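Local coordinates for protein fructokinase (Xylella fastidiosa Temecula1, PDB 3LJS) that probably phosphorylates fructose at the expense of ATP, as a sugar kinase of the pfkB (ribokinase-like) family, at residues A30-A35 / V307-A312; G36-N41 / C136-T141; G152-Q157 / L184-S189; G177-S182 / L201-N206; A299-A304 / S324-Q329. All coordinates share one frame; numbering follows the deposited sequence.

Contact 1. Residues A30-A35 / V307-A312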
# COMPACT_ATOMS: atom_id res chain seq x y z
N ALA B 30 7.96 -10.55 -7.60
CA ALA B 30 7.80 -9.25 -8.25
C ALA B 30 6.33 -8.88 -8.44
O ALA B 30 5.47 -9.74 -8.62
CB ALA B 30 8.50 -9.24 -9.59
N PHE B 31 6.06 -7.58 -8.39
CA PHE B 31 4.72 -7.06 -8.56
C PHE B 31 4.81 -6.03 -9.68
O PHE B 31 5.69 -5.18 -9.67
CB PHE B 31 4.23 -6.39 -7.27
CG PHE B 31 3.91 -7.36 -6.17
CD1 PHE B 31 2.61 -7.82 -5.98
CD2 PHE B 31 4.91 -7.83 -5.33
CE1 PHE B 31 2.31 -8.75 -4.98
CE2 PHE B 31 4.62 -8.75 -4.32
CZ PHE B 31 3.32 -9.21 -4.15
N LEU B 32 3.90 -6.13 -10.65
CA LEU B 32 3.89 -5.20 -11.78
C LEU B 32 2.88 -4.08 -11.59
O LEU B 32 1.73 -4.31 -11.23
CB LEU B 32 3.60 -5.97 -13.08
CG LEU B 32 4.77 -6.62 -13.82
CD1 LEU B 32 5.91 -6.95 -12.88
CD2 LEU B 32 4.27 -7.86 -14.54
N GLN B 33 3.33 -2.86 -11.86
CA GLN B 33 2.51 -1.66 -11.72
C GLN B 33 1.64 -1.40 -12.95
O GLN B 33 2.15 -1.24 -14.06
CB GLN B 33 3.42 -0.46 -11.49
CG GLN B 33 2.72 0.88 -11.45
CD GLN B 33 3.70 2.03 -11.50
OE1 GLN B 33 4.40 2.22 -12.50
NE2 GLN B 33 3.76 2.81 -10.43
N CYS B 34 0.32 -1.35 -12.75
CA CYS B 34 -0.63 -1.08 -13.82
C CYS B 34 -1.67 -0.05 -13.41
O CYS B 34 -2.20 -0.09 -12.30
CB CYS B 34 -1.35 -2.37 -14.23
SG CYS B 34 -0.30 -3.57 -15.06
N ALA B 35 -1.96 0.89 -14.32
CA ALA B 35 -2.96 1.92 -14.05
C ALA B 35 -4.33 1.25 -14.00
O ALA B 35 -4.64 0.38 -14.82
CB ALA B 35 -2.93 2.97 -15.16
N VAL B 307 -7.33 -5.80 -24.04
CA VAL B 307 -6.47 -6.83 -23.46
C VAL B 307 -6.28 -6.62 -21.96
O VAL B 307 -5.97 -5.51 -21.53
CB VAL B 307 -5.08 -6.84 -24.14
CG1 VAL B 307 -4.17 -7.85 -23.44
CG2 VAL B 307 -5.23 -7.18 -25.62
N THR B 308 -6.46 -7.68 -21.19
CA THR B 308 -6.30 -7.62 -19.74
C THR B 308 -5.28 -8.64 -19.24
O THR B 308 -5.04 -9.67 -19.88
CB THR B 308 -7.63 -7.91 -19.02
OG1 THR B 308 -8.16 -9.16 -19.47
CG2 THR B 308 -8.64 -6.80 -19.30
N ARG B 309 -4.68 -8.33 -18.09
CA ARG B 309 -3.70 -9.21 -17.46
C ARG B 309 -4.05 -9.24 -15.97
O ARG B 309 -3.82 -8.26 -15.26
CB ARG B 309 -2.27 -8.67 -17.65
CG ARG B 309 -1.25 -9.77 -17.88
CD ARG B 309 0.03 -9.59 -17.08
NE ARG B 309 0.96 -8.64 -17.68
CZ ARG B 309 2.28 -8.80 -17.68
NH1 ARG B 309 2.82 -9.87 -17.12
NH2 ARG B 309 3.07 -7.88 -18.23
N GLN B 310 -4.59 -10.36 -15.49
CA GLN B 310 -5.00 -10.47 -14.09
C GLN B 310 -5.92 -9.29 -13.83
O GLN B 310 -5.81 -8.61 -12.81
CB GLN B 310 -3.79 -10.38 -13.15
CG GLN B 310 -2.72 -11.44 -13.37
CD GLN B 310 -1.48 -11.20 -12.54
OE1 GLN B 310 -1.51 -11.30 -11.31
NE2 GLN B 310 -0.38 -10.88 -13.20
N GLY B 311 -6.85 -9.06 -14.75
CA GLY B 311 -7.73 -7.91 -14.60
C GLY B 311 -6.81 -6.77 -14.99
O GLY B 311 -5.67 -7.03 -15.38
N ALA B 312 -7.24 -5.53 -14.90
CA ALA B 312 -6.36 -4.43 -15.28
C ALA B 312 -6.07 -4.49 -16.78
O ALA B 312 -5.52 -5.48 -17.28
CB ALA B 312 -5.05 -4.51 -14.49
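L32 lays its CD2 methyl over one face of the R309 guanidinium, 3.6 Å from R309 NH1 and 3.8 Å from R309 CZ, with NH2 scarcely farther. The methyl thus covers the outer end of the flat group. L32 CG lies anti to the carbonyl carbon, beside the backbone N (chi1 -86°), and with chi2 at 26° this carries CD2 toward the arginine. R309 leaves the turn on a chain bent at both chi2 and chi3 (-80°), which swings the guanidinium back across the leucine; the two side chains meet at a slant. Two residues along the strand, on the same side, C34 and A312 face each other, with C34 CB 4.3 Å from A312 CB. R309 N bonds to A312 O over 3.1 Å, tying the two ends of the loop that carries both contact residues.

Strand 30-36 borders the four-stranded sheet that corresponds to the lid of ribokinase-like enzymes. A30, F31 and L32 extend it by an antiparallel ladder to a strand of the second subunit, and L32 also packs on P28 of that subunit. Q20 OE1 accepts a hydrogen bond from Q310 NE2, and Q20 also touches R309. Between the strand and the loop the contact is van der Waals: a methyl on a charged but flat guanidinium, and C34 CB against A312 CB.

Contact 2. Residues G36-N41 / C136-T141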
# COMPACT_ATOMS: atom_id res chain seq x y z
N GLY B 36 -5.15 1.64 -13.03
CA GLY B 36 -6.47 1.04 -12.89
C GLY B 36 -7.52 1.97 -12.32
O GLY B 36 -7.30 3.17 -12.19
N GLY B 37 -8.67 1.40 -11.96
CA GLY B 37 -9.77 2.18 -11.44
C GLY B 37 -10.86 2.08 -12.50
O GLY B 37 -10.60 2.35 -13.67
N ALA B 38 -12.07 1.70 -12.10
CA ALA B 38 -13.16 1.54 -13.06
C ALA B 38 -13.41 2.76 -13.95
O ALA B 38 -13.32 2.66 -15.17
CB ALA B 38 -14.45 1.13 -12.34
N PRO B 39 -13.73 3.93 -13.36
CA PRO B 39 -13.96 5.08 -14.24
C PRO B 39 -12.70 5.49 -15.01
O PRO B 39 -12.79 6.05 -16.11
CB PRO B 39 -14.45 6.17 -13.28
CG PRO B 39 -13.92 5.74 -11.93
CD PRO B 39 -14.09 4.24 -11.96
N ALA B 40 -11.53 5.20 -14.45
CA ALA B 40 -10.27 5.53 -15.11
C ALA B 40 -10.11 4.68 -16.37
O ALA B 40 -9.69 5.19 -17.41
CB ALA B 40 -9.09 5.29 -14.16
N ASN B 41 -10.44 3.40 -16.27
CA ASN B 41 -10.35 2.50 -17.42
C ASN B 41 -11.31 2.96 -18.51
O ASN B 41 -10.98 2.94 -19.69
CB ASN B 41 -10.72 1.06 -17.03
CG ASN B 41 -9.74 0.42 -16.06
OD1 ASN B 41 -8.54 0.72 -16.07
ND2 ASN B 41 -10.24 -0.49 -15.23
N CYS B 136 -19.13 4.96 -10.83
CA CYS B 136 -19.25 3.58 -10.36
C CYS B 136 -19.48 3.60 -8.85
O CYS B 136 -19.34 4.65 -8.23
CB CYS B 136 -17.97 2.81 -10.70
SG CYS B 136 -17.70 2.64 -12.50
N SER B 137 -19.84 2.47 -8.25
CA SER B 137 -20.12 2.45 -6.81
C SER B 137 -18.91 2.54 -5.88
O SER B 137 -19.08 2.75 -4.68
CB SER B 137 -20.96 1.22 -6.44
OG SER B 137 -20.18 0.03 -6.50
N ASN B 138 -17.71 2.40 -6.41
CA ASN B 138 -16.53 2.47 -5.55
C ASN B 138 -16.35 3.85 -4.93
O ASN B 138 -15.74 3.99 -3.87
CB ASN B 138 -15.28 2.06 -6.32
CG ASN B 138 -15.32 0.61 -6.73
OD1 ASN B 138 -15.62 -0.27 -5.92
ND2 ASN B 138 -15.04 0.34 -8.01
N SER B 139 -16.90 4.87 -5.58
CA SER B 139 -16.81 6.23 -5.04
C SER B 139 -18.01 6.48 -4.12
O SER B 139 -18.44 7.62 -3.93
CB SER B 139 -16.78 7.27 -6.17
OG SER B 139 -17.95 7.22 -6.96
N MSE B 140 -18.54 5.41 -3.54
CA MSE B 140 -19.67 5.50 -2.61
C MSE B 140 -19.39 4.67 -1.35
O MSE B 140 -20.29 4.44 -0.54
CB MSE B 140 -20.95 4.95 -3.26
CG MSE B 140 -21.44 5.73 -4.47
SE MSE B 140 -22.99 4.89 -5.30
CE MSE B 140 -23.15 6.10 -6.81
N THR B 141 -18.14 4.25 -1.19
CA THR B 141 -17.75 3.41 -0.06
C THR B 141 -17.82 4.05 1.34
O THR B 141 -17.75 3.34 2.34
CB THR B 141 -16.36 2.79 -0.30
OG1 THR B 141 -15.44 3.82 -0.67
CG2 THR B 141 -16.43 1.77 -1.42
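The flat group reaching across is the N138 amide, which brings its nitrogen end toward A38: N138 ND2 stands 4.4 Å from A38 CB. Nothing of segment 36-41 stacks on it. Its ND2 is satisfied outside the contact, donating to E12 OE2 and weakly to N168 OD1, while L173 packs against the same side chain. R170, which binds ATP, comes within about 4 Å of the N138 side chain at the nearest atoms.

The closer touch is made by C136. SG lies anti to the carbonyl carbon, beside the backbone N (chi1 -65°), and this sends the sulfur toward the first turn of helix 38-49, 3.6 Å from A38 CB and 4.0 Å from P39 CD. One sulfur thus makes apolar touches with both the A38 methyl and the CD corner of the P39 ring, in a buried setting. G37 is the N-cap residue of that helix, its carbonyl O receiving N41 N at 2.8 Å. A bound phosphate ion, probably from the crystallisation liquor, lies about 4 Å from the side chain of A38.

The run from G36 to N41 belongs to the glycine-rich signature of the pfkB family, which in relatives lies beside the substrate pocket. Here it joins lid strand 30-36 to helix 38-49, and N41 ND2 bonds to D262. Facing it, 136-141 links strand 130-136 of the central sheet to helix 143-158; C136 touches D166 of the adjacent strand 162-166, and the backbone of S137 pairs with L167.

Contact 3. Residues G152-Q157 / L184-S189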
# COMPACT_ATOMS: atom_id res chain seq x y z
N GLY B 152 -22.53 15.04 -8.00
CA GLY B 152 -22.00 15.10 -9.35
C GLY B 152 -23.05 14.62 -10.35
O GLY B 152 -23.21 15.20 -11.43
N MSE B 153 -23.76 13.55 -10.00
CA MSE B 153 -24.79 13.01 -10.87
C MSE B 153 -25.95 14.00 -11.02
O MSE B 153 -26.50 14.15 -12.11
CB MSE B 153 -25.31 11.68 -10.33
CG MSE B 153 -24.28 10.56 -10.28
SE MSE B 153 -24.96 8.95 -9.41
CE MSE B 153 -25.50 7.95 -10.97
N ARG B 154 -26.31 14.67 -9.92
CA ARG B 154 -27.40 15.64 -9.97
C ARG B 154 -27.00 16.88 -10.76
O ARG B 154 -27.80 17.46 -11.50
CB ARG B 154 -27.83 16.05 -8.55
CG ARG B 154 -28.55 14.95 -7.77
CD ARG B 154 -29.04 15.44 -6.40
NE ARG B 154 -27.94 15.86 -5.54
CZ ARG B 154 -27.59 15.23 -4.42
NH1 ARG B 154 -28.25 14.15 -4.02
NH2 ARG B 154 -26.56 15.68 -3.70
N ARG B 155 -25.74 17.29 -10.60
CA ARG B 155 -25.23 18.46 -11.31
C ARG B 155 -25.15 18.14 -12.81
O ARG B 155 -25.51 18.97 -13.65
CB ARG B 155 -23.84 18.81 -10.75
CG ARG B 155 -23.34 20.19 -11.11
CD ARG B 155 -22.17 20.61 -10.21
NE ARG B 155 -22.58 20.73 -8.80
CZ ARG B 155 -21.79 21.20 -7.83
NH1 ARG B 155 -20.55 21.59 -8.10
NH2 ARG B 155 -22.26 21.29 -6.59
N ALA B 156 -24.70 16.94 -13.13
CA ALA B 156 -24.59 16.52 -14.53
C ALA B 156 -25.95 16.58 -15.21
O ALA B 156 -26.09 17.14 -16.29
CB ALA B 156 -24.02 15.10 -14.60
N GLN B 157 -26.96 16.00 -14.57
CA GLN B 157 -28.31 15.97 -15.12
C GLN B 157 -28.81 17.39 -15.38
O GLN B 157 -29.31 17.69 -16.47
CB GLN B 157 -29.25 15.24 -14.16
CG GLN B 157 -30.68 15.05 -14.66
CD GLN B 157 -31.51 16.32 -14.56
OE1 GLN B 157 -31.46 17.03 -13.56
NE2 GLN B 157 -32.30 16.60 -15.60
N LEU B 184 -26.48 2.30 -3.10
CA LEU B 184 -26.57 1.72 -4.43
C LEU B 184 -27.90 2.09 -5.08
O LEU B 184 -27.93 2.52 -6.23
CB LEU B 184 -26.41 0.20 -4.37
CG LEU B 184 -25.05 -0.27 -3.82
CD1 LEU B 184 -25.00 -1.80 -3.79
CD2 LEU B 184 -23.93 0.28 -4.69
N TRP B 185 -29.00 1.94 -4.34
CA TRP B 185 -30.31 2.29 -4.88
C TRP B 185 -30.41 3.78 -5.20
O TRP B 185 -31.04 4.16 -6.18
CB TRP B 185 -31.44 1.89 -3.92
CG TRP B 185 -31.85 0.45 -4.02
CD1 TRP B 185 -31.72 -0.51 -3.05
CD2 TRP B 185 -32.44 -0.20 -5.15
NE1 TRP B 185 -32.19 -1.71 -3.51
CE2 TRP B 185 -32.65 -1.55 -4.79
CE3 TRP B 185 -32.83 0.23 -6.43
CZ2 TRP B 185 -33.22 -2.48 -5.67
CZ3 TRP B 185 -33.40 -0.70 -7.30
CH2 TRP B 185 -33.58 -2.04 -6.91
N LYS B 186 -29.81 4.61 -4.36
CA LYS B 186 -29.86 6.05 -4.60
C LYS B 186 -29.11 6.39 -5.89
O LYS B 186 -29.60 7.19 -6.70
CB LYS B 186 -29.25 6.83 -3.43
CG LYS B 186 -29.32 8.33 -3.64
CD LYS B 186 -29.11 9.09 -2.34
CE LYS B 186 -29.29 10.59 -2.55
NZ LYS B 186 -29.18 11.34 -1.27
N GLY B 187 -27.94 5.80 -6.07
CA GLY B 187 -27.18 6.06 -7.27
C GLY B 187 -27.98 5.61 -8.48
O GLY B 187 -28.06 6.32 -9.50
N LEU B 188 -28.59 4.44 -8.36
CA LEU B 188 -29.40 3.87 -9.43
C LEU B 188 -30.59 4.75 -9.81
O LEU B 188 -30.98 4.80 -10.98
CB LEU B 188 -29.91 2.48 -9.02
CG LEU B 188 -28.84 1.38 -9.00
CD1 LEU B 188 -29.37 0.14 -8.28
CD2 LEU B 188 -28.45 1.06 -10.44
N SER B 189 -31.16 5.44 -8.83
CA SER B 189 -32.31 6.31 -9.10
C SER B 189 -31.92 7.60 -9.81
O SER B 189 -32.76 8.29 -10.37
CB SER B 189 -33.03 6.66 -7.80
OG SER B 189 -32.24 7.56 -7.03
O HOH W 1 -27.91 13.56 -1.29
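M153 and G187 mark the nearest approach of two helical segments, their CA atoms 8.2 Å apart. Residues 152-157 are regular helix, with A156 N and Q157 N bonded to the carbonyls four residues back. Segment 184-189 runs toward the C-terminal end of helix 181-189, where S189 OG curls back to donate to K186 O over 2.7 Å. That donor is tilted 24° from the carbonyl plane.

M153, a selenomethionine, provides the buried half of the contact. It is straight through chi2 and then turns at chi3 (96°), which brings CE up to the carbonyl oxygen of G187, 3.4 Å from G187 O, with SE farther back at 4.1 Å. The methyl thus meets main chain, at a residue with no side chain of its own. M153 also packs on V163 and F165 of strand 162-166, and L188 shares F165. The two helices thus lie on one side of the central sheet and belong to successive right-handed beta-alpha-beta crossovers of the ribokinase-like fold, 130-136 to 162-166 and 162-166 to 193-197.

On the more exposed side, R154 and K186 come together. K186 runs out extended and R154 bends at chi3; K186 CE comes to the edge of the R154 guanidinium, in its plane, and K186 NZ is 4.0 Å from R154 NH1. One water accepts from both, 2.8 Å from R154 NH1 and 2.6 Å from K186 NZ. The closeness of two positive groups is probably eased by this water and by E151 and E147, both of which form salt bridges with R154 NH2.

Contact 4. Residues G177-S182 / L201-N206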
# COMPACT_ATOMS: atom_id res chain seq x y z
N GLY B 177 -19.90 -4.73 8.38
CA GLY B 177 -21.17 -4.55 9.04
C GLY B 177 -22.15 -3.56 8.43
O GLY B 177 -23.33 -3.57 8.78
N GLU B 178 -21.68 -2.71 7.52
CA GLU B 178 -22.55 -1.72 6.90
C GLU B 178 -23.29 -2.25 5.67
O GLU B 178 -22.75 -3.05 4.91
CB GLU B 178 -21.75 -0.48 6.52
CG GLU B 178 -21.09 0.20 7.71
CD GLU B 178 -20.54 1.57 7.38
OE1 GLU B 178 -19.97 2.22 8.29
OE2 GLU B 178 -20.67 2.01 6.22
N ASN B 179 -24.53 -1.81 5.50
CA ASN B 179 -25.36 -2.23 4.38
C ASN B 179 -25.30 -1.19 3.26
O ASN B 179 -25.83 -0.09 3.40
CB ASN B 179 -26.82 -2.40 4.81
CG ASN B 179 -27.66 -3.13 3.78
OD1 ASN B 179 -27.42 -3.00 2.57
ND2 ASN B 179 -28.65 -3.88 4.23
N PRO B 180 -24.64 -1.52 2.14
CA PRO B 180 -24.50 -0.61 1.00
C PRO B 180 -25.76 -0.43 0.15
O PRO B 180 -25.82 0.48 -0.69
CB PRO B 180 -23.36 -1.23 0.21
CG PRO B 180 -23.53 -2.70 0.47
CD PRO B 180 -23.83 -2.74 1.95
N ALA B 181 -26.76 -1.28 0.36
CA ALA B 181 -28.00 -1.23 -0.40
C ALA B 181 -28.55 0.18 -0.61
O ALA B 181 -28.87 0.57 -1.74
CB ALA B 181 -29.06 -2.10 0.27
N SER B 182 -28.66 0.94 0.47
CA SER B 182 -29.19 2.29 0.43
C SER B 182 -28.51 3.21 -0.60
O SER B 182 -29.18 3.86 -1.41
CB SER B 182 -29.10 2.92 1.81
OG SER B 182 -29.66 4.22 1.81
N LEU B 201 -27.76 -7.97 -9.99
CA LEU B 201 -29.20 -7.94 -10.18
C LEU B 201 -29.84 -8.85 -9.12
O LEU B 201 -30.87 -8.51 -8.53
CB LEU B 201 -29.56 -8.43 -11.59
CG LEU B 201 -31.03 -8.53 -11.99
CD1 LEU B 201 -31.74 -7.20 -11.73
CD2 LEU B 201 -31.14 -8.91 -13.46
N ASP B 202 -29.20 -9.99 -8.86
CA ASP B 202 -29.70 -10.92 -7.86
C ASP B 202 -29.59 -10.29 -6.48
O ASP B 202 -30.52 -10.38 -5.67
CB ASP B 202 -28.90 -12.23 -7.89
CG ASP B 202 -29.10 -13.00 -9.19
OD1 ASP B 202 -30.25 -13.05 -9.67
OD2 ASP B 202 -28.11 -13.55 -9.72
N TYR B 203 -28.46 -9.65 -6.22
CA TYR B 203 -28.23 -8.98 -4.94
C TYR B 203 -29.34 -7.96 -4.69
O TYR B 203 -29.95 -7.93 -3.63
CB TYR B 203 -26.87 -8.26 -4.97
CG TYR B 203 -26.69 -7.27 -3.83
CD1 TYR B 203 -26.31 -7.71 -2.56
CD2 TYR B 203 -26.92 -5.91 -4.02
CE1 TYR B 203 -26.17 -6.81 -1.50
CE2 TYR B 203 -26.79 -5.00 -2.97
CZ TYR B 203 -26.42 -5.46 -1.72
OH TYR B 203 -26.30 -4.56 -0.68
N LEU B 204 -29.59 -7.12 -5.69
CA LEU B 204 -30.62 -6.09 -5.58
C LEU B 204 -32.01 -6.69 -5.38
O LEU B 204 -32.82 -6.15 -4.63
CB LEU B 204 -30.60 -5.20 -6.83
CG LEU B 204 -29.33 -4.35 -6.97
CD1 LEU B 204 -29.24 -3.73 -8.35
CD2 LEU B 204 -29.33 -3.28 -5.88
N ALA B 205 -32.27 -7.80 -6.05
CA ALA B 205 -33.57 -8.47 -5.93
C ALA B 205 -33.74 -8.94 -4.49
O ALA B 205 -34.82 -8.82 -3.90
CB ALA B 205 -33.65 -9.65 -6.88
N ASN B 206 -32.66 -9.46 -3.92
CA ASN B 206 -32.69 -9.94 -2.54
C ASN B 206 -32.99 -8.81 -1.57
O ASN B 206 -33.74 -9.00 -0.62
CB ASN B 206 -31.36 -10.61 -2.18
CG ASN B 206 -31.11 -11.89 -2.97
OD1 ASN B 206 -31.98 -12.75 -3.06
ND2 ASN B 206 -29.91 -12.01 -3.54
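Van der Waals packing around the hydroxyl end of Y203 makes up the contact. Y203 OH lies 3.5 Å from P180 CG and 3.8 Å from A181 CB, so the phenol end abuts the proline ring and the methyl of the next residue. Y203 gets there with CG anti to the backbone N (chi1 167°), the ring projecting from helix 198-207.

Polar atoms also gather at this point without bonding across it. Y203 OH is 3.5 Å from A181 N, at an angle too poor for a hydrogen bond, and N179 OD1 stands 3.8 Å off; the amide and ring planes are 61° apart. The A181 N-H is used instead within its own segment: it donates to N179 OD1 over 2.9 Å, with an angle of 150° at the hydrogen.

Among aromatic neighbours, F169 meets the Y203 ring at an incline and also touches P180, on which W174 packs as well.

The bond from A181 N to N179 OD1 closes an Asx turn with proline at its middle, capping the entry to helix 181-189. The tyrosine of the following helix of this ribokinase-like fold rests against that capped turn at the protein surface.

Contact 5. Residues A299-A304 / S324-Q329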
# COMPACT_ATOMS: atom_id res chain seq x y z
N ALA B 299 -19.93 -1.58 -28.81
CA ALA B 299 -19.42 -1.68 -27.44
C ALA B 299 -18.85 -3.07 -27.16
O ALA B 299 -17.79 -3.21 -26.54
CB ALA B 299 -20.54 -1.36 -26.45
N ALA B 300 -19.55 -4.10 -27.63
CA ALA B 300 -19.10 -5.48 -27.44
C ALA B 300 -17.78 -5.71 -28.17
O ALA B 300 -16.89 -6.42 -27.67
CB ALA B 300 -20.15 -6.45 -27.94
N ALA B 301 -17.63 -5.10 -29.34
CA ALA B 301 -16.41 -5.25 -30.12
C ALA B 301 -15.23 -4.64 -29.38
O ALA B 301 -14.14 -5.20 -29.37
CB ALA B 301 -16.56 -4.60 -31.49
N VAL B 302 -15.45 -3.49 -28.75
CA VAL B 302 -14.39 -2.83 -27.98
C VAL B 302 -13.98 -3.74 -26.81
O VAL B 302 -12.79 -3.96 -26.56
CB VAL B 302 -14.88 -1.46 -27.41
CG1 VAL B 302 -13.80 -0.84 -26.53
CG2 VAL B 302 -15.24 -0.51 -28.55
N GLY B 303 -14.98 -4.27 -26.10
CA GLY B 303 -14.70 -5.14 -24.98
C GLY B 303 -13.96 -6.40 -25.39
O GLY B 303 -13.09 -6.88 -24.66
N ALA B 304 -14.28 -6.92 -26.57
CA ALA B 304 -13.64 -8.13 -27.06
C ALA B 304 -12.18 -7.91 -27.46
O ALA B 304 -11.36 -8.82 -27.35
CB ALA B 304 -14.43 -8.68 -28.26
N SER B 324 -12.86 -2.73 -37.83
CA SER B 324 -12.39 -3.84 -38.65
C SER B 324 -12.95 -5.15 -38.12
O SER B 324 -13.33 -6.02 -38.91
CB SER B 324 -10.86 -3.93 -38.67
OG SER B 324 -10.30 -2.81 -39.33
N LEU B 325 -12.98 -5.30 -36.80
CA LEU B 325 -13.51 -6.52 -36.20
C LEU B 325 -14.98 -6.69 -36.56
O LEU B 325 -15.42 -7.78 -36.94
CB LEU B 325 -13.36 -6.50 -34.68
CG LEU B 325 -14.09 -7.64 -33.95
CD1 LEU B 325 -13.57 -8.99 -34.43
CD2 LEU B 325 -13.90 -7.50 -32.44
N ILE B 326 -15.74 -5.61 -36.44
CA ILE B 326 -17.16 -5.65 -36.75
C ILE B 326 -17.38 -5.95 -38.24
O ILE B 326 -18.27 -6.72 -38.61
CB ILE B 326 -17.84 -4.32 -36.41
CG1 ILE B 326 -17.72 -4.05 -34.91
CG2 ILE B 326 -19.30 -4.35 -36.84
CD1 ILE B 326 -18.17 -2.66 -34.50
N GLN B 327 -16.56 -5.32 -39.08
CA GLN B 327 -16.65 -5.52 -40.52
C GLN B 327 -16.32 -6.97 -40.88
O GLN B 327 -17.05 -7.61 -41.63
CB GLN B 327 -15.68 -4.57 -41.23
CG GLN B 327 -15.57 -4.74 -42.75
CD GLN B 327 -16.88 -4.49 -43.48
OE1 GLN B 327 -17.71 -3.69 -43.03
NE2 GLN B 327 -17.06 -5.15 -44.61
N GLU B 328 -15.22 -7.48 -40.33
CA GLU B 328 -14.79 -8.85 -40.58
C GLU B 328 -15.78 -9.88 -40.07
O GLU B 328 -16.28 -10.70 -40.83
CB GLU B 328 -13.43 -9.12 -39.92
CG GLU B 328 -12.29 -8.39 -40.57
CD GLU B 328 -12.25 -8.63 -42.07
OE1 GLU B 328 -12.06 -9.80 -42.47
OE2 GLU B 328 -12.42 -7.66 -42.84
N GLN B 329 -16.05 -9.83 -38.77
CA GLN B 329 -16.97 -10.75 -38.13
C GLN B 329 -18.37 -10.38 -38.59
O GLN B 329 -19.28 -10.22 -37.78
CB GLN B 329 -16.87 -10.62 -36.61
CG GLN B 329 -17.26 -11.87 -35.83
CD GLN B 329 -16.06 -12.59 -35.24
OE1 GLN B 329 -15.16 -13.02 -35.97
NE2 GLN B 329 -16.04 -12.73 -33.92
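A301 is the first residue of segment 299-304 to meet helix 319-328; A299, before it, points away, onto F264 and M268 of helix 262-275. The A301 methyl enters between two side chains. Its CB lies 3.7 Å from I326 CG1 and 4.0 Å from L325 CD2. I326 CG1 stands anti to the carbonyl carbon (chi1 -62°), which turns the longer branch of the isoleucine in toward the alanine. L325 instead has CG anti to the backbone N, and its CD2 reaches past the methyl to within 3.8 Å of A301 O. V302 then faces away from segment 324-329 but packs on V322, earlier in the same partner helix. A304, one turn beyond A301, makes a looser touch with the same leucine methyl, A304 CB to L325 CD2 being 4.4 Å.

The axes of the short segments 299-304 and 324-328 approach to 9.9 Å and run at 111° to each other, so these two segments meet over a short patch centred on A301. It is a steep helix-helix crossing, in which the C-terminal helix of the chain packs through aliphatic side chains on an alanine-rich face of helix 289-305, at the periphery of the ribokinase-like domain.

Contact 2 is the buried one, about 6 Å from the chain centre to its own centre; contacts 1, 3 and 5 are partly buried, and contact 4 lies at the surface. Contacts 3 and 4 share helix 181-189 and touch through L184 and Y203, while M140 of contact 2 packs on M153 and G187, joining the core to that helical layer. Contacts 1 and 2 follow directly along 30-41, from lid strand to helix. Contact 5 adjoins contact 1 in sequence only. Sulfur and methyl packing prevails inside; charged side chains enter at the more exposed sides of contacts 1 and 3, contact 4 sets a tyrosine hydroxyl end against a capped turn, and contact 5 is mostly aliphatic.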